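Local coordinates for carbohydrate binding protein, putative, cpb33A (Cellvibrio japonicus, PDB 5FJQ) that acts as a copper-dependent lytic polysaccharide monooxygenase important for efficient use of chitin, this chain being its family AA10 (LPMO_10) domain, at residues A[2-7]-A[92-97]; A[44-49]-A[63-68]; A[98-103]-A[164-169]; A[102-107]-A[158-163]. One frame throughout, in Å; residues are numbered along the deposited sequence.

Contact 1. Residues A[2-7]-A[92-97]; sequences GYVSSP and FVWTNT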
loop_
_atom_site.group_PDB
_atom_site.type_symbol
_atom_site.label_atom_id
_atom_site.label_comp_id
_atom_site.label_asym_id
_atom_site.label_seq_id
_atom_site.Cartn_x
_atom_site.Cartn_y
_atom_site.Cartn_z
ATOM N N GLY A 2 7.207 -0.604 8.557
ATOM C CA GLY A 2 6.035 -1.426 8.614
ATOM C C GLY A 2 5.257 -1.612 7.322
ATOM O O GLY A 2 5.476 -0.898 6.363
ATOM N N TYR A 3 4.283 -2.537 7.329
ATOM C CA TYR A 3 3.493 -2.844 6.112
ATOM C C TYR A 3 2.081 -3.251 6.535
ATOM O O TYR A 3 1.878 -3.428 7.698
ATOM C CB TYR A 3 4.163 -3.966 5.330
ATOM C CG TYR A 3 4.407 -5.214 6.165
ATOM C CD1 TYR A 3 5.568 -5.330 6.931
ATOM C CD2 TYR A 3 3.455 -6.220 6.253
ATOM C CE1 TYR A 3 5.794 -6.448 7.733
ATOM C CE2 TYR A 3 3.684 -7.366 7.038
ATOM C CZ TYR A 3 4.848 -7.447 7.780
ATOM O OH TYR A 3 5.101 -8.532 8.575
ATOM N N VAL A 4 1.136 -3.388 5.605
ATOM C CA VAL A 4 -0.259 -3.806 5.919
ATOM C C VAL A 4 -0.290 -5.300 5.733
ATOM O O VAL A 4 -0.041 -5.812 4.612
ATOM C CB VAL A 4 -1.314 -3.139 5.021
ATOM C CG1 VAL A 4 -2.736 -3.612 5.380
ATOM C CG2 VAL A 4 -1.266 -1.626 5.211
ATOM N N SER A 5 -0.650 -5.985 6.825
ATOM C CA SER A 5 -0.585 -7.416 6.904
ATOM C C SER A 5 -1.950 -8.024 6.681
ATOM O O SER A 5 -2.036 -9.192 6.281
ATOM C CB SER A 5 0.037 -7.812 8.252
ATOM O OG SER A 5 -0.509 -7.043 9.335
ATOM N N SER A 6 -3.004 -7.204 6.859
ATOM C CA SER A 6 -4.410 -7.670 6.888
ATOM C C SER A 6 -5.349 -6.499 6.515
ATOM O O SER A 6 -5.412 -5.536 7.279
ATOM C CB SER A 6 -4.693 -8.204 8.281
ATOM O OG SER A 6 -6.005 -8.629 8.395
ATOM N N PRO A 7 -5.948 -6.516 5.286
ATOM C CA PRO A 7 -5.783 -7.479 4.193
ATOM C C PRO A 7 -4.332 -7.390 3.704
ATOM O O PRO A 7 -3.726 -6.327 3.794
ATOM C CB PRO A 7 -6.726 -6.939 3.127
ATOM C CG PRO A 7 -7.771 -6.213 3.913
ATOM C CD PRO A 7 -6.882 -5.471 4.858
ATOM N N PHE A 92 -7.992 -2.798 8.779
ATOM C CA PHE A 92 -6.676 -2.764 8.125
ATOM C C PHE A 92 -5.604 -2.667 9.196
ATOM O O PHE A 92 -5.687 -1.872 10.142
ATOM C CB PHE A 92 -6.583 -1.576 7.159
ATOM C CG PHE A 92 -7.429 -1.729 5.926
ATOM C CD1 PHE A 92 -8.814 -1.517 5.968
ATOM C CD2 PHE A 92 -6.879 -2.158 4.758
ATOM C CE1 PHE A 92 -9.581 -1.697 4.821
ATOM C CE2 PHE A 92 -7.646 -2.351 3.605
ATOM C CZ PHE A 92 -8.994 -2.121 3.642
ATOM N N VAL A 93 -4.598 -3.501 9.060
ATOM C CA VAL A 93 -3.687 -3.652 10.153
ATOM C C VAL A 93 -2.320 -3.458 9.583
ATOM O O VAL A 93 -1.998 -4.130 8.593
ATOM C CB VAL A 93 -3.748 -5.097 10.748
ATOM C CG1 VAL A 93 -2.601 -5.300 11.731
ATOM C CG2 VAL A 93 -5.141 -5.417 11.363
ATOM N N TRP A 94 -1.538 -2.602 10.245
ATOM C CA TRP A 94 -0.134 -2.384 9.866
ATOM C C TRP A 94 0.675 -3.156 10.891
ATOM O O TRP A 94 0.510 -2.951 12.089
ATOM C CB TRP A 94 0.289 -0.907 9.908
ATOM C CG TRP A 94 -0.082 -0.056 8.710
ATOM C CD1 TRP A 94 -1.290 0.444 8.460
ATOM C CD2 TRP A 94 0.798 0.490 7.697
ATOM N NE1 TRP A 94 -1.311 1.201 7.308
ATOM C CE2 TRP A 94 -0.021 1.280 6.826
ATOM C CE3 TRP A 94 2.182 0.384 7.429
ATOM C CZ2 TRP A 94 0.483 1.946 5.726
ATOM C CZ3 TRP A 94 2.687 1.045 6.343
ATOM C CH2 TRP A 94 1.837 1.811 5.461
ATOM N N THR A 95 1.513 -4.063 10.414
ATOM C CA THR A 95 2.485 -4.702 11.274
ATOM C C THR A 95 3.770 -3.912 11.112
ATOM O O THR A 95 4.383 -3.888 10.039
ATOM C CB THR A 95 2.685 -6.181 10.903
ATOM O OG1 THR A 95 1.446 -6.834 11.141
ATOM C CG2 THR A 95 3.756 -6.798 11.795
ATOM N N ASN A 96 4.136 -3.242 12.196
ATOM C CA ASN A 96 5.282 -2.411 12.264
ATOM C C ASN A 96 6.507 -3.155 12.785
ATOM O O ASN A 96 6.476 -3.680 13.889
ATOM C CB ASN A 96 4.943 -1.177 13.109
ATOM C CG ASN A 96 3.777 -0.427 12.521
ATOM O OD1 ASN A 96 3.481 -0.627 11.343
ATOM N ND2 ASN A 96 3.026 0.303 13.355
ATOM N N THR A 97 7.575 -3.195 11.997
ATOM C CA THR A 97 8.810 -3.849 12.465
ATOM C C THR A 97 9.586 -2.907 13.338
ATOM O O THR A 97 10.309 -3.344 14.227
ATOM C CB THR A 97 9.671 -4.326 11.282
ATOM O OG1 THR A 97 10.122 -3.176 10.490
ATOM C CG2 THR A 97 8.852 -5.379 10.482
#
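Strand 2-6 runs antiparallel to strand 92-96 at a marked angle, their short axes coming within 4.3 Å with chain directions 136° apart. Tyr-3 and Thr-95 exchange two backbone bonds; Tyr-3 O receives Thr-95 N nearly along its C=O axis at 2.8 Å. Beyond Val-4 the register slips by one: Ser-5 N donates to Val-93 O, whereas Val-93 N donates to Ser-6 O, a beta bulge just before the cis peptide bond to Pro-7. Here the N-terminal strand forms one edge of the three-stranded antiparallel sheet 2-6, 88-96, 139-146, part of the beta sandwich of lytic polysaccharide monooxygenases. On the buried side, compact Val-4 lays CG2 over the five-membered ring of Trp-94, 3.6 Å from its centroid, a CH-pi contact; the indole NE1 is spent on Ser-157. Gly-2, lacking a side chain, lets Asn-96 OD1 lie 3.8 Å from its CA, while Asn-96 ND2 is held by Glu-137. On the other side, Tyr-3 stands beside Thr-95, one ring face over the Thr-95 carbonyl oxygen. The short side chains of Ser-5 and Thr-95 are joined tip to tip by a hydrogen bond, OG to OG1 at 2.7 Å. Farther along, Pro-7 CD packs obliquely against Phe-92 CD2 at 3.3 Å.

Contact 2. Residues A[44-49]-A[63-68]; sequences VAVGGV and CSANRA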
loop_
_atom_site.group_PDB
_atom_site.type_symbol
_atom_site.label_atom_id
_atom_site.label_comp_id
_atom_site.label_asym_id
_atom_site.label_seq_id
_atom_site.Cartn_x
_atom_site.Cartn_y
_atom_site.Cartn_z
ATOM N N VAL A 44 8.900 0.119 2.309
ATOM C CA VAL A 44 8.492 0.757 1.073
ATOM C C VAL A 44 8.405 2.209 1.500
ATOM O O VAL A 44 7.323 2.725 1.856
ATOM C CB VAL A 44 7.174 0.131 0.486
ATOM C CG1 VAL A 44 6.735 0.792 -0.788
ATOM C CG2 VAL A 44 7.301 -1.369 0.241
ATOM N N ALA A 45 9.570 2.871 1.494
ATOM C CA ALA A 45 9.808 4.046 2.365
ATOM C C ALA A 45 10.343 5.214 1.592
ATOM O O ALA A 45 11.073 5.018 0.631
ATOM C CB ALA A 45 10.787 3.713 3.497
ATOM N N VAL A 46 10.040 6.423 2.038
ATOM C CA VAL A 46 10.668 7.623 1.455
ATOM C C VAL A 46 11.156 8.475 2.593
ATOM O O VAL A 46 10.362 8.890 3.424
ATOM C CB VAL A 46 9.715 8.418 0.545
ATOM C CG1 VAL A 46 10.344 9.687 0.049
ATOM C CG2 VAL A 46 9.319 7.644 -0.711
ATOM N N GLY A 47 12.456 8.761 2.653
ATOM C CA GLY A 47 12.974 9.652 3.699
ATOM C C GLY A 47 12.736 11.129 3.357
ATOM O O GLY A 47 12.722 11.506 2.201
ATOM N N GLY A 48 12.537 11.955 4.374
ATOM C CA GLY A 48 12.359 13.391 4.228
ATOM C C GLY A 48 10.941 13.866 3.968
ATOM O O GLY A 48 10.728 15.069 3.821
ATOM N N VAL A 49 9.971 12.959 3.892
ATOM C CA VAL A 49 8.633 13.363 3.443
ATOM C C VAL A 49 7.850 13.970 4.599
ATOM O O VAL A 49 7.887 13.470 5.710
ATOM C CB VAL A 49 7.840 12.219 2.805
ATOM C CG1 VAL A 49 6.585 12.760 2.135
ATOM C CG2 VAL A 49 8.645 11.494 1.746
ATOM N N CYS A 63 3.007 2.252 -5.738
ATOM C CA CYS A 63 3.187 0.968 -5.061
ATOM C C CYS A 63 4.623 0.590 -4.713
ATOM O O CYS A 63 4.826 -0.218 -3.798
ATOM C CB CYS A 63 2.528 -0.134 -5.900
ATOM S SG CYS A 63 0.722 -0.016 -6.099
ATOM N N SER A 64 5.612 1.096 -5.450
ATOM C CA SER A 64 7.036 0.860 -5.151
ATOM C C SER A 64 7.648 2.000 -4.333
ATOM O O SER A 64 8.834 1.959 -4.022
ATOM C CB SER A 64 7.856 0.767 -6.453
ATOM O OG SER A 64 7.571 1.889 -7.320
ATOM N N ALA A 65 6.840 3.034 -4.056
ATOM C CA ALA A 65 7.347 4.294 -3.499
ATOM C C ALA A 65 8.599 4.715 -4.313
ATOM O O ALA A 65 9.523 5.256 -3.767
ATOM C CB ALA A 65 7.676 4.119 -2.028
ATOM N N ASN A 66 8.610 4.361 -5.605
ATOM C CA ASN A 66 9.685 4.681 -6.563
ATOM C C ASN A 66 11.017 3.973 -6.286
ATOM O O ASN A 66 12.101 4.420 -6.730
ATOM C CB ASN A 66 9.869 6.205 -6.712
ATOM C CG ASN A 66 10.561 6.598 -8.015
ATOM O OD1 ASN A 66 10.415 5.934 -9.053
ATOM N ND2 ASN A 66 11.269 7.725 -7.980
ATOM N N ARG A 67 10.933 2.828 -5.598
ATOM C CA ARG A 67 12.092 2.013 -5.352
ATOM C C ARG A 67 12.201 0.921 -6.400
ATOM O O ARG A 67 11.250 0.193 -6.594
ATOM C CB ARG A 67 11.968 1.408 -3.962
ATOM C CG ARG A 67 11.928 2.548 -2.935
ATOM C CD ARG A 67 11.484 2.155 -1.580
ATOM N NE ARG A 67 12.477 1.284 -0.977
ATOM C CZ ARG A 67 13.273 1.591 0.062
ATOM N NH1 ARG A 67 13.219 2.772 0.692
ATOM N NH2 ARG A 67 14.111 0.664 0.532
ATOM N N ALA A 68 13.353 0.795 -7.072
ATOM C CA ALA A 68 13.400 -0.065 -8.246
ATOM C C ALA A 68 13.168 -1.568 -7.967
ATOM O O ALA A 68 12.600 -2.320 -8.794
ATOM C CB ALA A 68 14.715 0.183 -9.026
#
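Arg-67 reaches across to the backbone of strand 45-47, where its NH1 donates to Ala-45 O over 3.1 Å with an N-H...O angle of 156°. The carbonyl oxygen lies at the guanidinium edge, close to its plane, but NH1 approaches from above the carbonyl plane. The bend in the arginine chain at chi3 (68°) brings the head back over the strand, and the small Ala-45 leaves room for it: Ala-45 CB is 3.8 Å from Arg-67 NH1. Beside this hydrogen bond lies an apolar contact. The methyl of Ala-65 points toward the strand and meets Val-44 CG1 at 3.7 Å, with Val-46 CG2 at 4.1 Å from the same CB. Val-44 CG1, anti to its backbone N (chi1 180°), also lies against the carbonyl oxygen of Cys-63. What presents Ala-65 and Arg-67 together is a type I' turn from Ser-64 to Arg-67, closed by Arg-67 N to Ser-64 O at 2.8 Å. Ala-65 and Asn-66 both take left-handed backbone angles; asparagine suits them, alanine less usually. Farther out, Cys-63, just before the turn, is joined by a disulfide to Cys-174 of strand 169-178, with which 45-47 pairs antiparallel. Both segments lie between strands 2-6 and 88-96, in the long, partly helical insertion that probably corresponds to the loop 2 region of AA10 enzymes; strand 45-47 and the disulfide fasten it to the sandwich.

Contact 3. Residues A[98-103]-A[164-169]; sequences AAHKTK and DRDAAE. With CU (copper (II) ion), chain D.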
loop_
_atom_site.group_PDB
_atom_site.type_symbol
_atom_site.label_atom_id
_atom_site.label_comp_id
_atom_site.label_asym_id
_atom_site.label_seq_id
_atom_site.Cartn_x
_atom_site.Cartn_y
_atom_site.Cartn_z
ATOM N N ALA A 98 9.525 -1.603 13.019
ATOM C CA ALA A 98 10.091 -0.608 13.887
ATOM C C ALA A 98 9.036 0.478 14.074
ATOM O O ALA A 98 8.745 1.208 13.128
ATOM C CB ALA A 98 11.375 -0.034 13.280
ATOM N N ALA A 99 8.550 0.647 15.299
ATOM C CA ALA A 99 7.566 1.696 15.629
ATOM C C ALA A 99 8.107 3.125 15.450
ATOM O O ALA A 99 9.311 3.344 15.510
ATOM C CB ALA A 99 7.075 1.500 17.030
ATOM N N HIS A 100 7.210 4.084 15.208
ATOM C CA HIS A 100 7.574 5.471 15.070
ATOM C C HIS A 100 6.431 6.322 15.641
ATOM O O HIS A 100 5.285 5.823 15.788
ATOM C CB HIS A 100 7.863 5.832 13.619
ATOM C CG HIS A 100 9.044 5.117 13.026
ATOM N ND1 HIS A 100 10.283 5.117 13.622
ATOM C CD2 HIS A 100 9.173 4.379 11.898
ATOM C CE1 HIS A 100 11.144 4.442 12.865
ATOM N NE2 HIS A 100 10.483 3.961 11.827
ATOM N N LYS A 101 6.742 7.589 15.991
ATOM C CA LYS A 101 5.693 8.562 16.335
ATOM C C LYS A 101 5.033 8.873 14.998
ATOM O O LYS A 101 5.708 8.917 14.002
ATOM C CB LYS A 101 6.255 9.815 17.026
ATOM C CG LYS A 101 7.174 9.508 18.190
ATOM C CD LYS A 101 7.095 10.578 19.259
ATOM C CE LYS A 101 7.503 10.055 20.640
ATOM N NZ LYS A 101 6.361 9.384 21.339
ATOM N N THR A 102 3.703 8.989 14.993
ATOM C CA THR A 102 2.866 8.999 13.759
ATOM C C THR A 102 2.091 10.310 13.687
ATOM O O THR A 102 1.391 10.682 14.646
ATOM C CB THR A 102 1.859 7.817 13.776
ATOM O OG1 THR A 102 2.608 6.593 13.734
ATOM C CG2 THR A 102 0.906 7.845 12.602
ATOM N N LYS A 103 2.206 10.980 12.542
ATOM C CA LYS A 103 1.333 12.099 12.181
ATOM C C LYS A 103 -0.020 11.529 11.742
ATOM O O LYS A 103 -1.107 12.019 12.156
ATOM C CB LYS A 103 1.987 12.940 11.092
ATOM C CG LYS A 103 1.296 14.272 10.858
ATOM C CD LYS A 103 1.462 15.202 12.042
ATOM C CE LYS A 103 2.504 16.269 11.766
ATOM N NZ LYS A 103 2.913 16.967 13.016
ATOM N N ASP A 164 7.607 16.369 13.503
ATOM C CA ASP A 164 7.787 17.324 14.615
ATOM C C ASP A 164 8.244 16.614 15.851
ATOM O O ASP A 164 8.900 17.218 16.708
ATOM C CB ASP A 164 6.492 18.026 14.940
ATOM C CG ASP A 164 6.154 19.084 13.928
ATOM O OD1 ASP A 164 7.064 19.890 13.600
ATOM O OD2 ASP A 164 5.004 19.060 13.448
ATOM N N ARG A 165 7.926 15.331 15.951
ATOM C CA ARG A 165 8.139 14.654 17.207
ATOM C C ARG A 165 9.256 13.649 17.082
ATOM O O ARG A 165 9.588 12.964 18.051
ATOM C CB ARG A 165 6.812 13.996 17.698
ATOM C CG ARG A 165 5.722 15.000 18.112
ATOM C CD ARG A 165 4.597 14.410 18.928
ATOM N NE ARG A 165 3.598 13.732 18.087
ATOM C CZ ARG A 165 3.220 12.447 18.196
ATOM N NH1 ARG A 165 3.769 11.682 19.144
ATOM N NH2 ARG A 165 2.303 11.937 17.352
ATOM N N ASP A 166 9.800 13.497 15.880
ATOM C CA ASP A 166 10.514 12.266 15.576
ATOM C C ASP A 166 11.380 12.373 14.347
ATOM O O ASP A 166 12.552 12.688 14.497
ATOM C CB ASP A 166 9.527 11.050 15.534
ATOM C CG ASP A 166 10.223 9.718 15.368
ATOM O OD1 ASP A 166 11.478 9.654 15.189
ATOM O OD2 ASP A 166 9.496 8.699 15.389
ATOM N N ALA A 167 10.844 12.080 13.154
ATOM C CA ALA A 167 11.567 12.199 11.889
ATOM C C ALA A 167 10.555 12.177 10.740
ATOM O O ALA A 167 9.421 11.654 10.895
ATOM C CB ALA A 167 12.588 11.078 11.703
ATOM N N ALA A 168 10.969 12.766 9.617
ATOM C CA ALA A 168 10.167 12.857 8.401
ATOM C C ALA A 168 10.407 11.579 7.610
ATOM O O ALA A 168 11.522 11.233 7.292
ATOM C CB ALA A 168 10.569 14.075 7.582
ATOM N N GLU A 169 9.382 10.827 7.336
ATOM C CA GLU A 169 9.539 9.614 6.544
ATOM C C GLU A 169 8.134 9.141 6.249
ATOM O O GLU A 169 7.172 9.400 7.040
ATOM C CB GLU A 169 10.352 8.528 7.292
ATOM C CG GLU A 169 10.849 7.382 6.433
ATOM C CD GLU A 169 11.669 6.362 7.249
ATOM O OE1 GLU A 169 11.485 6.325 8.465
ATOM O OE2 GLU A 169 12.544 5.640 6.697
HETATM CU CU CU D . 10.910 2.835 10.348
HETATM O O HOH W 1 10.963 6.398 15.966
#
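The histidine brace, the copper site of lytic polysaccharide monooxygenases, lies at one end of this contact: His-100 NE2 binds the copper ion at 1.9 Å, and His-1, with its terminal amino nitrogen among the ligands, completes the site. Imidazole suits the place because NE2 can give its lone pair to the metal while ND1 keeps an N-H to donate. ND1 donates to a water at 2.8 Å in the ring plane, and this water donates in turn to Asp-166 OD2. The same oxygen accepts Lys-101 N on its anti lone pair at 3.0 Å, so one carboxylate oxygen steadies both the ring and the backbone just after it. Asp-166 CG is anti to the backbone N (chi1 -174°), and OD1 forms a salt bridge with Arg-161. Glu-169 OE1 stays 4.0 Å from the copper ion, and it too is engaged by Arg-161, so the charges of arginine and acids probably offset one another in large part. Away from the site, the guanidinium of Arg-165 lies with one face over Lys-101 CB; its charge is met by Asp-162 and Asp-135, while Lys-101 NZ turns to Gln-136. Lys-103 NZ and Asp-164 OD2 close the far end with a salt bridge of 3.0 Å. Segment 98-103 carries the chain from strand 88-96 into strand 102-109, and segment 164-169 links strand 152-161 to strand 169-178.

Contact 4. Residues A[102-107]-A[158-163]; sequences TKYFRY and IWQRDW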
loop_
_atom_site.group_PDB
_atom_site.type_symbol
_atom_site.label_atom_id
_atom_site.label_comp_id
_atom_site.label_asym_id
_atom_site.label_seq_id
_atom_site.Cartn_x
_atom_site.Cartn_y
_atom_site.Cartn_z
ATOM N N THR A 102 3.703 8.989 14.993
ATOM C CA THR A 102 2.866 8.999 13.759
ATOM C C THR A 102 2.091 10.310 13.687
ATOM O O THR A 102 1.391 10.682 14.646
ATOM C CB THR A 102 1.859 7.817 13.776
ATOM O OG1 THR A 102 2.608 6.593 13.734
ATOM C CG2 THR A 102 0.906 7.845 12.602
ATOM N N LYS A 103 2.206 10.980 12.542
ATOM C CA LYS A 103 1.333 12.099 12.181
ATOM C C LYS A 103 -0.020 11.529 11.742
ATOM O O LYS A 103 -1.107 12.019 12.156
ATOM C CB LYS A 103 1.987 12.940 11.092
ATOM C CG LYS A 103 1.296 14.272 10.858
ATOM C CD LYS A 103 1.462 15.202 12.042
ATOM C CE LYS A 103 2.504 16.269 11.766
ATOM N NZ LYS A 103 2.913 16.967 13.016
ATOM N N TYR A 104 0.018 10.455 10.958
ATOM C CA TYR A 104 -1.215 9.750 10.521
ATOM C C TYR A 104 -1.006 8.454 9.758
ATOM O O TYR A 104 0.056 8.236 9.105
ATOM C CB TYR A 104 -2.078 10.664 9.625
ATOM C CG TYR A 104 -1.381 11.220 8.413
ATOM C CD1 TYR A 104 -1.128 10.414 7.279
ATOM C CD2 TYR A 104 -1.058 12.559 8.351
ATOM C CE1 TYR A 104 -0.542 10.941 6.145
ATOM C CE2 TYR A 104 -0.468 13.109 7.224
ATOM C CZ TYR A 104 -0.195 12.297 6.127
ATOM O OH TYR A 104 0.421 12.850 5.059
ATOM N N PHE A 105 -2.013 7.599 9.788
ATOM C CA PHE A 105 -2.142 6.568 8.733
ATOM C C PHE A 105 -3.327 7.000 7.909
ATOM O O PHE A 105 -4.484 7.175 8.468
ATOM C CB PHE A 105 -2.404 5.139 9.295
ATOM C CG PHE A 105 -1.217 4.551 10.058
ATOM C CD1 PHE A 105 -0.994 4.885 11.392
ATOM C CD2 PHE A 105 -0.274 3.742 9.409
ATOM C CE1 PHE A 105 0.109 4.374 12.123
ATOM C CE2 PHE A 105 0.819 3.235 10.123
ATOM C CZ PHE A 105 1.033 3.573 11.462
ATOM N N ARG A 106 -3.128 7.066 6.597
ATOM C CA ARG A 106 -4.228 7.368 5.707
ATOM C C ARG A 106 -4.489 6.283 4.685
ATOM O O ARG A 106 -3.550 5.633 4.180
ATOM C CB ARG A 106 -3.986 8.686 4.912
ATOM C CG ARG A 106 -4.196 9.915 5.745
ATOM C CD ARG A 106 -3.846 11.160 4.936
ATOM N NE ARG A 106 -3.997 12.304 5.837
ATOM C CZ ARG A 106 -3.500 13.527 5.619
ATOM N NH1 ARG A 106 -2.749 13.753 4.565
ATOM N NH2 ARG A 106 -3.674 14.499 6.514
ATOM N N TYR A 107 -5.782 6.108 4.393
ATOM C CA TYR A 107 -6.172 5.249 3.306
ATOM C C TYR A 107 -6.902 5.963 2.199
ATOM O O TYR A 107 -7.830 6.799 2.461
ATOM C CB TYR A 107 -7.051 4.110 3.811
ATOM C CG TYR A 107 -6.339 3.277 4.849
ATOM C CD1 TYR A 107 -6.000 3.827 6.088
ATOM C CD2 TYR A 107 -5.970 1.972 4.579
ATOM C CE1 TYR A 107 -5.373 3.061 7.074
ATOM C CE2 TYR A 107 -5.359 1.174 5.555
ATOM C CZ TYR A 107 -5.004 1.752 6.750
ATOM O OH TYR A 107 -4.372 1.005 7.656
ATOM N N ILE A 158 -0.991 5.022 3.594
ATOM C CA ILE A 158 0.219 5.782 3.709
ATOM C C ILE A 158 0.423 6.083 5.166
ATOM O O ILE A 158 -0.513 6.545 5.892
ATOM C CB ILE A 158 0.110 7.189 3.054
ATOM C CG1 ILE A 158 -0.155 7.104 1.554
ATOM C CG2 ILE A 158 1.360 8.021 3.369
ATOM C CD1 ILE A 158 -0.049 8.457 0.839
ATOM N N TRP A 159 1.633 5.799 5.616
ATOM C CA TRP A 159 2.032 6.048 6.996
ATOM C C TRP A 159 2.979 7.212 7.043
ATOM O O TRP A 159 4.128 7.100 6.525
ATOM C CB TRP A 159 2.688 4.771 7.584
ATOM C CG TRP A 159 3.165 4.951 8.985
ATOM C CD1 TRP A 159 2.852 5.976 9.843
ATOM C CD2 TRP A 159 4.032 4.058 9.724
ATOM N NE1 TRP A 159 3.498 5.785 11.077
ATOM C CE2 TRP A 159 4.248 4.642 11.006
ATOM C CE3 TRP A 159 4.728 2.895 9.386
ATOM C CZ2 TRP A 159 5.053 4.044 11.988
ATOM C CZ3 TRP A 159 5.529 2.263 10.391
ATOM C CH2 TRP A 159 5.703 2.869 11.661
ATOM N N GLN A 160 2.524 8.311 7.660
ATOM C CA GLN A 160 3.343 9.515 7.812
ATOM C C GLN A 160 3.880 9.529 9.281
ATOM O O GLN A 160 3.108 9.640 10.246
ATOM C CB GLN A 160 2.574 10.835 7.408
ATOM C CG GLN A 160 3.342 12.149 7.647
ATOM C CD GLN A 160 4.516 12.345 6.737
ATOM O OE1 GLN A 160 4.365 12.609 5.508
ATOM N NE2 GLN A 160 5.704 12.304 7.325
ATOM N N ARG A 161 5.202 9.323 9.382
ATOM C CA ARG A 161 5.991 9.406 10.617
ATOM C C ARG A 161 5.973 10.886 11.065
ATOM O O ARG A 161 6.043 11.808 10.222
ATOM C CB ARG A 161 7.420 8.899 10.351
ATOM C CG ARG A 161 8.383 8.988 11.537
ATOM C CD ARG A 161 9.643 8.202 11.240
ATOM N NE ARG A 161 10.529 8.114 12.408
ATOM C CZ ARG A 161 11.821 7.781 12.323
ATOM N NH1 ARG A 161 12.324 7.493 11.130
ATOM N NH2 ARG A 161 12.604 7.735 13.400
ATOM N N ASP A 162 5.840 11.130 12.368
ATOM C CA ASP A 162 5.647 12.505 12.850
ATOM C C ASP A 162 6.941 13.306 12.847
ATOM O O ASP A 162 7.787 13.088 13.711
ATOM C CB ASP A 162 5.079 12.480 14.257
ATOM C CG ASP A 162 4.595 13.827 14.681
ATOM O OD1 ASP A 162 5.238 14.825 14.373
ATOM O OD2 ASP A 162 3.536 13.874 15.294
ATOM N N TRP A 163 7.099 14.242 11.889
ATOM C CA TRP A 163 8.410 14.859 11.741
ATOM C C TRP A 163 8.657 15.924 12.829
ATOM O O TRP A 163 9.798 16.365 13.021
ATOM C CB TRP A 163 8.602 15.471 10.352
ATOM C CG TRP A 163 7.680 16.573 10.134
ATOM C CD1 TRP A 163 7.852 17.886 10.494
ATOM C CD2 TRP A 163 6.369 16.475 9.558
ATOM N NE1 TRP A 163 6.725 18.629 10.160
ATOM C CE2 TRP A 163 5.800 17.791 9.582
ATOM C CE3 TRP A 163 5.611 15.406 9.021
ATOM C CZ2 TRP A 163 4.525 18.061 9.064
ATOM C CZ3 TRP A 163 4.352 15.667 8.518
ATOM C CH2 TRP A 163 3.813 16.993 8.531
#
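Thr-102 offers OG1 to the indole of Trp-159, whose NE1 donates over 2.9 Å with the oxygen 24° out of the indole plane. At Lys-103 the chain turns a corner, and Lys-103 N and Tyr-104 N both donate to Gln-160 O, the former at 2.8 Å and the latter at 3.3 Å: a classic beta bulge. The long lysine chain lays CE over the six-membered ring of Trp-163, 3.8 Å from its centroid. NZ makes a cation-pi contact with that ring and a weak salt bridge with Asp-162 OD1, its stronger partner being Asp-164. Past the bulge, strand 104-107 pairs regularly and antiparallel with 158-161, joining neighbouring strands in the larger, mixed sheet of the monooxygenase sandwich. Tyr-104 is gripped on both ring faces, by Gln-160 CB 3.5 Å from the ring centroid and by Arg-106 NE opposite; its hydroxyl bonds Asp-51 and His-53. Phe-105, on the other side of the sheet, stacks face to face on the five-membered ring of Trp-159, centroids 3.8 Å apart and planes at 23°. Flat aromatic rings suit this buried side, the indole N-H being satisfied by Thr-102. Arg-106 exchanges two backbone bonds with Ile-158, Ile-158 N reaching Arg-106 O at 2.7 Å, while its guanidinium bridges to Asp-130 and Asp-51.

Contacts 3 and 4 are the closest pair, their centres about 8 Å apart: they share Thr-102 and Lys-103, and Lys-101 O of contact 3 lies 2.8 Å from Asp-162 N of contact 4, a probable hydrogen bond. Contact 1 faces contact 4 across the interior of the sandwich, where Trp-94 NE1 lies 3.5 Å from Phe-105 CD2. Contact 2 joins the same mixed sheet; Gly-48 N is 3.2 Å from Ala-168 O and Val-49 O is 3.0 Å from Gln-160 NE2, both probable hydrogen bonds. All four approach the copper, which contact 3 binds directly; the side chains of Arg-161, Thr-97 and Ala-45 lie about 5, 6 and 7 Å from it.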